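Local coordinates for hydrogenase maturation factor (Thermoanaerobacter tengcongensis, PDB 3VTH), which probably transfers the carbamoyl group of carbamoyl phosphate, with consumption of ATP, to the C-terminal cysteine of HypE during [NiFe]-hydrogenase maturation, at residues Lys396-Ile402 / Ala745-Glu750; Glu455-Met461 / Leu476-Gln482; His485-Ser490 / Leu739-Ile744. All coordinates share one frame. Numbering follows the deposited sequence.

Contact 1: Lys396-Ile402 / Ala745-Glu750; sequences KEVKASI and ANKILE
Ile-402 lays its CD1 over the last turns of a helix, 3.8 Å from Ala-745 CB, 3.7 Å from Leu-749 CD1 and 3.3 Å from the backbone N of Asn-746. Its chi1 m, chi2 t rotamer sends CD1 there from the start of strand 402-404. Residues 396-401 form an extended loop, except Lys-399 (phi/psi -58/-53); residues 745-749 are helical, with Leu-749 N bonded to Ala-745 O at 2.9 Å. The CA atoms come nearest at Lys-399 and Glu-750, 6.2 Å apart. Leu-749 (m, t) also meets Ala-400, CD1 to CB 4.2 Å. Asn-746 (chi1 t) brings OD1 to 3.3 Å from Lys-399 N, a weak hydrogen bond, and 3.5 Å from Val-398 CB. Lys-399 CB lies 4.0 Å from Leu-749 CB, its CG 4.0 Å from Glu-750 CB. This packing joins the loop leading into strand 402-404 to the end of helix 737-749, away from the metal and nucleotide sites; Ile-479 also touches Ala-745 and Leu-749. Apolar contact therefore dominates at the strand end, with one weak polar tie farther along the loop.

Contact 2: Glu455-Met461 / Leu476-Gln482; sequences EVVAHDM and LPKIEVQ
This is a parallel strand pair, the two strands of a beta-alpha-beta unit whose helix 466-473 makes the crossover, at one border of the six-stranded sheet of the Kae1-like domain. The axes of the strand segments 456-460 and 478-481 approach to 4.6 Å, their directions 27° apart. In register are Val-457 with Lys-478, Ala-458 with Ile-479, His-459 with Glu-480 and Asp-460 with Val-481, CA atoms 4.8 to 5.1 Å apart. The ladder runs Val-457 N to Pro-477 O (3.1 Å), Ile-479 N to Val-457 O (3.0 Å), His-459 N to Ile-479 O (3.1 Å), Val-481 N to His-459 O (2.8 Å) and Met-461 N to Val-481 O (3.2 Å). Val-457, His-459, Lys-478 and Glu-480 share the face toward helix 466-473; Ala-458 and Ile-479 face helix 737-749. His-459 (chi1 p) bonds ND1 to Asp-460 O at 2.8 Å, and Glu-480 CA lies 4.2 Å from its ring centroid, a CH-pi contact. Met-461 SD reaches Gln-482 CB at 3.7 Å. A water donates to Asp-460 OD1 (2.7 Å) and Val-481 O (2.9 Å). Asp-460 also bonds His-462 N and His-483, an iron ligand, so polar chemistry at the strand ends ties this ladder to the metal site.

Contact 3: His485-Ser490 / Leu739-Ile744; sequences HAHIAS and LGQAVI. With FE (Fe (III) ion), chain I.
Two helices cross almost at right angles with their backbones touching: Ser-490 and Gly-740 have CA atoms 3.7 Å apart. The segment axes of 485-490 and 739-744 approach to 7.1 Å at a signed crossing angle of 87°. Gly-740 makes this closeness possible, since a CB there would point at the other helix and clash with Ala-486 O and Ser-490 N. Instead its CA lies 3.3 Å from Ala-486 O in a nearly straight CA-H...O contact and 3.4 Å from Ser-490 N; no conventional hydrogen bond crosses the interface. Small side chains continue the close fit. Ala-489 CB sits 3.7 Å from Gly-740 O, 4.0 Å from Val-743 CG2 and 3.5 Å from Ile-744 CD1, while Ala-486 CB is 4.1 Å from Gln-741 CG. Ile-744 (chi1 m, chi2 t) places CD1 over the His-485 ring, 3.6 Å from its centroid, a CH-pi contact; that histidine, chi1 t, bonds Asp-526 O through NE2. Leu-739 (t, p) brings CD2 to 3.6 Å from Ser-490 O. Ala-486, Ala-489 and Ser-490 thus pack against helix 739-744, while His-487, chi1 m, points away from it and binds the iron through NE2 at 2.2 Å, alongside His-483, Asp-507 and Asp-734, and touches the bound nucleotide analogue. Helix 483-494 also meets strand 517-525 through His-485 and Ile-488, whereas helix 737-749 leans on strand 402-404, where Gln-741 and Ala-742 touch Ala-404, and Gln-741 OE1 accepts a hydrogen bond from Gly-406 N just beyond the strand.

Overall arrangement
The three contact centres form a near-equilateral triangle, each about 12 Å from the others, on one side of the chain's centre. Along the sequence, contact 1 spans the others: its loop comes first and its helix end last, with contact 2 and then contact 3 opening in between. Helix 737-749 serves contacts 1 and 3 with successive turns and lies against the strand pair of contact 2, where Ala-745 CB is 3.7 Å from Ala-458 CB and Ile-744 CD1 is 3.6 Å from Val-481 CG1. Strand 478-481 leads directly into helix 483-494. Helix 737-749, near the C-terminus, thereby packs on the sheet that holds strands 402-404, 456-460 and 478-481, beside the iron and nucleotide site.

Contact 1: Lys396-Ile402 / Ala745-Glu750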
loop_
_atom_site.group_PDB
_atom_site.type_symbol
_atom_site.label_atom_id
_atom_site.label_comp_id
_atom_site.label_asym_id
_atom_site.label_seq_id
_atom_site.Cartn_x
_atom_site.Cartn_y
_atom_site.Cartn_z
ATOM N N LYS A 396 -15.064 -10.662 -13.817
ATOM C CA LYS A 396 -15.546 -10.521 -15.184
ATOM C C LYS A 396 -14.737 -9.443 -15.909
ATOM O O LYS A 396 -14.252 -8.500 -15.270
ATOM C CB LYS A 396 -17.029 -10.124 -15.138
ATOM C CG LYS A 396 -17.800 -10.384 -16.415
ATOM C CD LYS A 396 -19.095 -9.580 -16.456
ATOM C CE LYS A 396 -19.676 -9.573 -17.866
ATOM N NZ LYS A 396 -18.677 -9.045 -18.854
ATOM N N GLU A 397 -14.610 -9.561 -17.232
ATOM C CA GLU A 397 -14.020 -8.483 -18.039
ATOM C C GLU A 397 -14.839 -7.195 -17.901
ATOM O O GLU A 397 -16.068 -7.245 -17.767
ATOM C CB GLU A 397 -13.909 -8.880 -19.517
ATOM C CG GLU A 397 -12.617 -9.653 -19.850
ATOM C CD GLU A 397 -12.685 -11.116 -19.445
ATOM O OE1 GLU A 397 -11.678 -11.639 -18.925
ATOM O OE2 GLU A 397 -13.753 -11.748 -19.647
ATOM N N VAL A 398 -14.168 -6.047 -17.935
ATOM C CA VAL A 398 -14.883 -4.770 -17.763
ATOM C C VAL A 398 -15.631 -4.336 -19.016
ATOM O O VAL A 398 -15.251 -4.688 -20.130
ATOM C CB VAL A 398 -13.975 -3.611 -17.261
ATOM C CG1 VAL A 398 -13.476 -3.917 -15.884
ATOM C CG2 VAL A 398 -12.817 -3.328 -18.227
ATOM N N LYS A 399 -16.693 -3.560 -18.795
ATOM C CA LYS A 399 -17.504 -2.984 -19.856
ATOM C C LYS A 399 -16.648 -2.105 -20.782
ATOM O O LYS A 399 -16.647 -2.276 -22.002
ATOM C CB LYS A 399 -18.639 -2.168 -19.223
ATOM C CG LYS A 399 -20.018 -2.412 -19.823
ATOM C CD LYS A 399 -20.227 -1.711 -21.170
ATOM C CE LYS A 399 -21.658 -1.895 -21.685
ATOM N NZ LYS A 399 -21.942 -3.304 -22.094
ATOM N N ALA A 400 -15.917 -1.168 -20.177
ATOM C CA ALA A 400 -15.026 -0.256 -20.895
ATOM C C ALA A 400 -13.951 0.148 -19.885
ATOM O O ALA A 400 -14.114 -0.133 -18.712
ATOM C CB ALA A 400 -15.816 0.973 -21.374
ATOM N N SER A 401 -12.868 0.787 -20.328
ATOM C CA SER A 401 -11.825 1.251 -19.395
ATOM C C SER A 401 -12.261 2.489 -18.603
ATOM O O SER A 401 -12.745 3.486 -19.165
ATOM C CB SER A 401 -10.493 1.516 -20.102
ATOM O OG SER A 401 -9.808 0.298 -20.367
ATOM N N ILE A 402 -12.087 2.406 -17.292
ATOM C CA ILE A 402 -12.461 3.495 -16.393
ATOM C C ILE A 402 -11.206 3.982 -15.687
ATOM O O ILE A 402 -10.374 3.179 -15.281
ATOM C CB ILE A 402 -13.508 3.022 -15.357
ATOM C CG1 ILE A 402 -14.878 2.880 -16.047
ATOM C CG2 ILE A 402 -13.595 4.000 -14.138
ATOM C CD1 ILE A 402 -15.920 2.137 -15.227
ATOM N N ALA A 745 -18.337 2.411 -10.662
ATOM C CA ALA A 745 -18.614 3.022 -11.955
ATOM C C ALA A 745 -18.797 1.933 -13.019
ATOM O O ALA A 745 -19.673 2.041 -13.888
ATOM C CB ALA A 745 -17.503 4.016 -12.341
ATOM N N ASN A 746 -17.993 0.871 -12.921
ATOM C CA ASN A 746 -18.105 -0.265 -13.825
ATOM C C ASN A 746 -19.474 -0.926 -13.746
ATOM O O ASN A 746 -20.063 -1.250 -14.776
ATOM C CB ASN A 746 -16.999 -1.297 -13.576
ATOM C CG ASN A 746 -17.063 -2.452 -14.556
ATOM O OD1 ASN A 746 -16.788 -2.287 -15.751
ATOM N ND2 ASN A 746 -17.468 -3.618 -14.066
ATOM N N LYS A 747 -19.998 -1.070 -12.530
ATOM C CA LYS A 747 -21.311 -1.681 -12.346
ATOM C C LYS A 747 -22.403 -0.821 -12.966
ATOM O O LYS A 747 -23.288 -1.330 -13.649
ATOM C CB LYS A 747 -21.600 -1.952 -10.865
ATOM C CG LYS A 747 -22.961 -2.629 -10.617
ATOM C CD LYS A 747 -22.925 -4.124 -10.974
ATOM C CE LYS A 747 -24.253 -4.793 -10.610
ATOM N NZ LYS A 747 -24.119 -6.277 -10.625
ATOM N N ILE A 748 -22.307 0.491 -12.754
ATOM C CA ILE A 748 -23.225 1.441 -13.388
ATOM C C ILE A 748 -23.178 1.348 -14.937
ATOM O O ILE A 748 -24.218 1.304 -15.580
ATOM C CB ILE A 748 -22.991 2.884 -12.852
ATOM C CG1 ILE A 748 -23.463 2.954 -11.391
ATOM C CG2 ILE A 748 -23.727 3.911 -13.730
ATOM C CD1 ILE A 748 -23.038 4.208 -10.583
ATOM N N LEU A 749 -21.977 1.295 -15.514
ATOM C CA LEU A 749 -21.809 1.135 -16.979
ATOM C C LEU A 749 -22.523 -0.058 -17.558
ATOM O O LEU A 749 -23.017 0.000 -18.686
ATOM C CB LEU A 749 -20.334 1.007 -17.383
ATOM C CG LEU A 749 -19.371 2.162 -17.104
ATOM C CD1 LEU A 749 -18.253 2.104 -18.149
ATOM C CD2 LEU A 749 -20.101 3.498 -17.156
ATOM N N GLU A 750 -22.554 -1.163 -16.823
ATOM C CA GLU A 750 -23.196 -2.351 -17.375
ATOM C C GLU A 750 -24.697 -2.425 -17.139
ATOM O O GLU A 750 -25.349 -3.344 -17.608
ATOM C CB GLU A 750 -22.465 -3.640 -16.971
ATOM C CG GLU A 750 -22.436 -3.991 -15.505
ATOM C CD GLU A 750 -21.310 -4.971 -15.200
ATOM O OE1 GLU A 750 -20.592 -5.365 -16.145
ATOM O OE2 GLU A 750 -21.126 -5.344 -14.025
#

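Contact 2: Glu455-Met461 / Leu476-Gln482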
loop_
_atom_site.group_PDB
_atom_site.type_symbol
_atom_site.label_atom_id
_atom_site.label_comp_id
_atom_site.label_asym_id
_atom_site.label_seq_id
_atom_site.Cartn_x
_atom_site.Cartn_y
_atom_site.Cartn_z
ATOM N N GLU A 455 -12.301 5.667 -20.877
ATOM C CA GLU A 455 -13.524 6.080 -21.573
ATOM C C GLU A 455 -14.492 6.814 -20.638
ATOM O O GLU A 455 -15.296 7.628 -21.080
ATOM C CB GLU A 455 -14.170 4.873 -22.257
ATOM C CG GLU A 455 -13.271 4.319 -23.381
ATOM C CD GLU A 455 -13.936 3.257 -24.257
ATOM O OE1 GLU A 455 -14.635 2.375 -23.709
ATOM O OE2 GLU A 455 -13.733 3.284 -25.499
ATOM N N VAL A 456 -14.379 6.538 -19.338
ATOM C CA VAL A 456 -15.221 7.163 -18.328
ATOM C C VAL A 456 -14.322 7.426 -17.123
ATOM O O VAL A 456 -13.408 6.633 -16.842
ATOM C CB VAL A 456 -16.425 6.242 -17.934
ATOM C CG1 VAL A 456 -17.174 6.776 -16.737
ATOM C CG2 VAL A 456 -17.415 6.076 -19.118
ATOM N N VAL A 457 -14.556 8.541 -16.433
ATOM C CA VAL A 457 -13.780 8.864 -15.232
ATOM C C VAL A 457 -14.699 8.859 -14.007
ATOM O O VAL A 457 -15.798 9.435 -14.045
ATOM C CB VAL A 457 -13.035 10.221 -15.361
ATOM C CG1 VAL A 457 -14.024 11.381 -15.557
ATOM C CG2 VAL A 457 -12.183 10.501 -14.106
ATOM N N ALA A 458 -14.254 8.189 -12.943
ATOM C CA ALA A 458 -14.986 8.133 -11.693
ATOM C C ALA A 458 -14.232 8.970 -10.659
ATOM O O ALA A 458 -12.983 8.972 -10.615
ATOM C CB ALA A 458 -15.134 6.691 -11.205
ATOM N N HIS A 459 -14.994 9.694 -9.847
ATOM C CA HIS A 459 -14.394 10.617 -8.886
ATOM C C HIS A 459 -15.274 10.756 -7.652
ATOM O O HIS A 459 -16.456 10.368 -7.666
ATOM C CB HIS A 459 -14.159 11.988 -9.547
ATOM C CG HIS A 459 -15.417 12.699 -9.942
ATOM N ND1 HIS A 459 -16.159 13.461 -9.058
ATOM C CD2 HIS A 459 -16.061 12.766 -11.129
ATOM C CE1 HIS A 459 -17.204 13.968 -9.691
ATOM N NE2 HIS A 459 -17.163 13.563 -10.951
ATOM N N ASP A 460 -14.693 11.308 -6.589
ATOM C CA ASP A 460 -15.411 11.557 -5.357
ATOM C C ASP A 460 -16.405 12.702 -5.528
ATOM O O ASP A 460 -16.173 13.642 -6.307
ATOM C CB ASP A 460 -14.417 11.924 -4.243
ATOM C CG ASP A 460 -14.970 11.642 -2.845
ATOM O OD1 ASP A 460 -14.648 10.577 -2.285
ATOM O OD2 ASP A 460 -15.705 12.490 -2.298
ATOM N N MET A 461 -17.506 12.651 -4.776
ATOM C CA MET A 461 -18.446 13.778 -4.771
ATOM C C MET A 461 -17.838 15.078 -4.238
ATOM O O MET A 461 -18.334 16.151 -4.560
ATOM C CB MET A 461 -19.713 13.442 -3.992
ATOM C CG MET A 461 -20.558 12.368 -4.644
ATOM S SD MET A 461 -21.941 11.883 -3.602
ATOM C CE MET A 461 -22.867 10.931 -4.800
ATOM N N LEU A 476 -14.453 13.566 -20.780
ATOM C CA LEU A 476 -14.995 12.215 -20.666
ATOM C C LEU A 476 -16.268 12.269 -19.842
ATOM O O LEU A 476 -16.385 13.140 -18.994
ATOM C CB LEU A 476 -13.993 11.286 -19.958
ATOM C CG LEU A 476 -12.639 10.908 -20.564
ATOM C CD1 LEU A 476 -11.825 10.145 -19.531
ATOM C CD2 LEU A 476 -12.803 10.093 -21.872
ATOM N N PRO A 477 -17.208 11.328 -20.070
ATOM C CA PRO A 477 -18.363 11.197 -19.180
ATOM C C PRO A 477 -17.864 10.916 -17.755
ATOM O O PRO A 477 -16.856 10.217 -17.593
ATOM C CB PRO A 477 -19.087 9.958 -19.721
ATOM C CG PRO A 477 -18.614 9.816 -21.154
ATOM C CD PRO A 477 -17.190 10.280 -21.110
ATOM N N LYS A 478 -18.558 11.457 -16.756
ATOM C CA LYS A 478 -18.145 11.359 -15.352
ATOM C C LYS A 478 -19.192 10.635 -14.520
ATOM O O LYS A 478 -20.403 10.803 -14.744
ATOM C CB LYS A 478 -17.923 12.758 -14.760
ATOM C CG LYS A 478 -16.682 13.452 -15.294
ATOM C CD LYS A 478 -16.883 14.926 -15.584
ATOM C CE LYS A 478 -15.910 15.335 -16.701
ATOM N NZ LYS A 478 -16.262 16.647 -17.306
ATOM N N ILE A 479 -18.716 9.831 -13.568
ATOM C CA ILE A 479 -19.567 9.246 -12.540
ATOM C C ILE A 479 -19.041 9.672 -11.156
ATOM O O ILE A 479 -17.888 9.390 -10.818
ATOM C CB ILE A 479 -19.683 7.702 -12.681
ATOM C CG1 ILE A 479 -20.376 7.339 -14.016
ATOM C CG2 ILE A 479 -20.483 7.118 -11.510
ATOM C CD1 ILE A 479 -20.358 5.844 -14.362
ATOM N N GLU A 480 -19.876 10.375 -10.387
ATOM C CA GLU A 480 -19.519 10.770 -9.029
ATOM C C GLU A 480 -19.861 9.636 -8.085
ATOM O O GLU A 480 -20.909 8.996 -8.226
ATOM C CB GLU A 480 -20.222 12.086 -8.617
ATOM C CG GLU A 480 -21.767 12.033 -8.562
ATOM C CD GLU A 480 -22.407 13.340 -8.057
ATOM O OE1 GLU A 480 -23.635 13.331 -7.772
ATOM O OE2 GLU A 480 -21.687 14.365 -7.947
ATOM N N VAL A 481 -18.975 9.390 -7.124
ATOM C CA VAL A 481 -19.085 8.264 -6.211
ATOM C C VAL A 481 -18.956 8.798 -4.784
ATOM O O VAL A 481 -17.989 9.487 -4.452
ATOM C CB VAL A 481 -17.979 7.208 -6.488
ATOM C CG1 VAL A 481 -18.027 6.080 -5.450
ATOM C CG2 VAL A 481 -18.098 6.662 -7.935
ATOM N N GLN A 482 -19.942 8.501 -3.943
ATOM C CA GLN A 482 -19.875 8.955 -2.562
ATOM C C GLN A 482 -18.730 8.213 -1.859
ATOM O O GLN A 482 -18.530 7.026 -2.080
ATOM C CB GLN A 482 -21.205 8.748 -1.845
ATOM C CG GLN A 482 -21.323 9.609 -0.571
ATOM C CD GLN A 482 -20.618 8.995 0.630
ATOM O OE1 GLN A 482 -20.598 7.774 0.792
ATOM N NE2 GLN A 482 -20.047 9.843 1.487
HETATM O O HOH W 1 -15.276 8.494 -3.911
HETATM O O HOH W 2 -20.792 16.709 -5.513
#

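Contact 3: His485-Ser490 / Leu739-Ile744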
loop_
_atom_site.group_PDB
_atom_site.type_symbol
_atom_site.label_atom_id
_atom_site.label_comp_id
_atom_site.label_asym_id
_atom_site.label_seq_id
_atom_site.Cartn_x
_atom_site.Cartn_y
_atom_site.Cartn_z
ATOM N N HIS A 485 -19.410 4.952 0.294
ATOM C CA HIS A 485 -19.799 3.913 -0.636
ATOM C C HIS A 485 -18.535 3.321 -1.278
ATOM O O HIS A 485 -18.395 2.102 -1.347
ATOM C CB HIS A 485 -20.786 4.481 -1.679
ATOM C CG HIS A 485 -21.391 3.451 -2.586
ATOM N ND1 HIS A 485 -21.959 3.782 -3.797
ATOM C CD2 HIS A 485 -21.512 2.105 -2.467
ATOM C CE1 HIS A 485 -22.407 2.686 -4.385
ATOM N NE2 HIS A 485 -22.131 1.655 -3.608
ATOM N N ALA A 486 -17.618 4.178 -1.731
ATOM C CA ALA A 486 -16.364 3.721 -2.345
ATOM C C ALA A 486 -15.502 2.868 -1.404
ATOM O O ALA A 486 -14.944 1.863 -1.839
ATOM C CB ALA A 486 -15.565 4.899 -2.881
ATOM N N HIS A 487 -15.374 3.266 -0.131
ATOM C CA HIS A 487 -14.656 2.436 0.866
ATOM C C HIS A 487 -15.263 1.028 0.916
ATOM O O HIS A 487 -14.540 0.019 0.858
ATOM C CB HIS A 487 -14.727 3.050 2.286
ATOM C CG HIS A 487 -13.660 4.058 2.598
ATOM N ND1 HIS A 487 -12.309 3.803 2.452
ATOM C CD2 HIS A 487 -13.750 5.309 3.122
ATOM C CE1 HIS A 487 -11.619 4.858 2.853
ATOM N NE2 HIS A 487 -12.471 5.786 3.261
ATOM N N ILE A 488 -16.589 0.943 1.026
ATOM C CA ILE A 488 -17.249 -0.368 1.111
ATOM C C ILE A 488 -17.010 -1.185 -0.173
ATOM O O ILE A 488 -16.714 -2.390 -0.108
ATOM C CB ILE A 488 -18.785 -0.245 1.417
ATOM C CG1 ILE A 488 -19.032 0.507 2.728
ATOM C CG2 ILE A 488 -19.491 -1.634 1.451
ATOM C CD1 ILE A 488 -18.237 -0.023 3.949
ATOM N N ALA A 489 -17.112 -0.520 -1.328
ATOM C CA ALA A 489 -16.929 -1.191 -2.622
ATOM C C ALA A 489 -15.493 -1.680 -2.833
ATOM O O ALA A 489 -15.291 -2.712 -3.486
ATOM C CB ALA A 489 -17.330 -0.274 -3.771
ATOM N N SER A 490 -14.513 -0.953 -2.291
ATOM C CA SER A 490 -13.107 -1.369 -2.397
ATOM C C SER A 490 -12.902 -2.743 -1.766
ATOM O O SER A 490 -12.204 -3.594 -2.329
ATOM C CB SER A 490 -12.132 -0.325 -1.821
ATOM O OG SER A 490 -12.102 -0.291 -0.393
ATOM N N LEU A 739 -10.108 1.926 -5.993
ATOM C CA LEU A 739 -10.617 0.612 -6.388
ATOM C C LEU A 739 -12.152 0.532 -6.259
ATOM O O LEU A 739 -12.835 0.002 -7.156
ATOM C CB LEU A 739 -9.940 -0.511 -5.603
ATOM C CG LEU A 739 -10.445 -1.923 -5.900
ATOM C CD1 LEU A 739 -10.163 -2.356 -7.403
ATOM C CD2 LEU A 739 -9.865 -2.926 -4.934
ATOM N N GLY A 740 -12.678 1.071 -5.156
ATOM C CA GLY A 740 -14.125 1.147 -4.953
ATOM C C GLY A 740 -14.819 2.008 -5.998
ATOM O O GLY A 740 -15.850 1.594 -6.554
ATOM N N GLN A 741 -14.260 3.194 -6.277
ATOM C CA GLN A 741 -14.795 4.063 -7.333
ATOM C C GLN A 741 -14.839 3.329 -8.664
ATOM O O GLN A 741 -15.806 3.456 -9.411
ATOM C CB GLN A 741 -13.948 5.324 -7.531
ATOM C CG GLN A 741 -13.903 6.297 -6.351
ATOM C CD GLN A 741 -12.848 7.378 -6.541
ATOM O OE1 GLN A 741 -11.834 7.164 -7.226
ATOM N NE2 GLN A 741 -13.070 8.546 -5.911
ATOM N N ALA A 742 -13.774 2.581 -8.955
ATOM C CA ALA A 742 -13.650 1.854 -10.226
ATOM C C ALA A 742 -14.731 0.800 -10.389
ATOM O O ALA A 742 -15.370 0.740 -11.429
ATOM C CB ALA A 742 -12.251 1.222 -10.371
ATOM N N VAL A 743 -14.959 -0.026 -9.371
ATOM C CA VAL A 743 -15.951 -1.102 -9.527
ATOM C C VAL A 743 -17.381 -0.586 -9.442
ATOM O O VAL A 743 -18.280 -1.165 -10.027
ATOM C CB VAL A 743 -15.728 -2.314 -8.584
ATOM C CG1 VAL A 743 -14.383 -2.975 -8.907
ATOM C CG2 VAL A 743 -15.822 -1.896 -7.091
ATOM N N ILE A 744 -17.592 0.511 -8.719
ATOM C CA ILE A 744 -18.918 1.115 -8.702
ATOM C C ILE A 744 -19.267 1.670 -10.080
ATOM O O ILE A 744 -20.364 1.440 -10.610
ATOM C CB ILE A 744 -19.033 2.220 -7.632
ATOM C CG1 ILE A 744 -19.097 1.586 -6.247
ATOM C CG2 ILE A 744 -20.303 3.084 -7.881
ATOM C CD1 ILE A 744 -18.776 2.564 -5.118
HETATM FE FE FE I . -12.054 7.806 3.971
#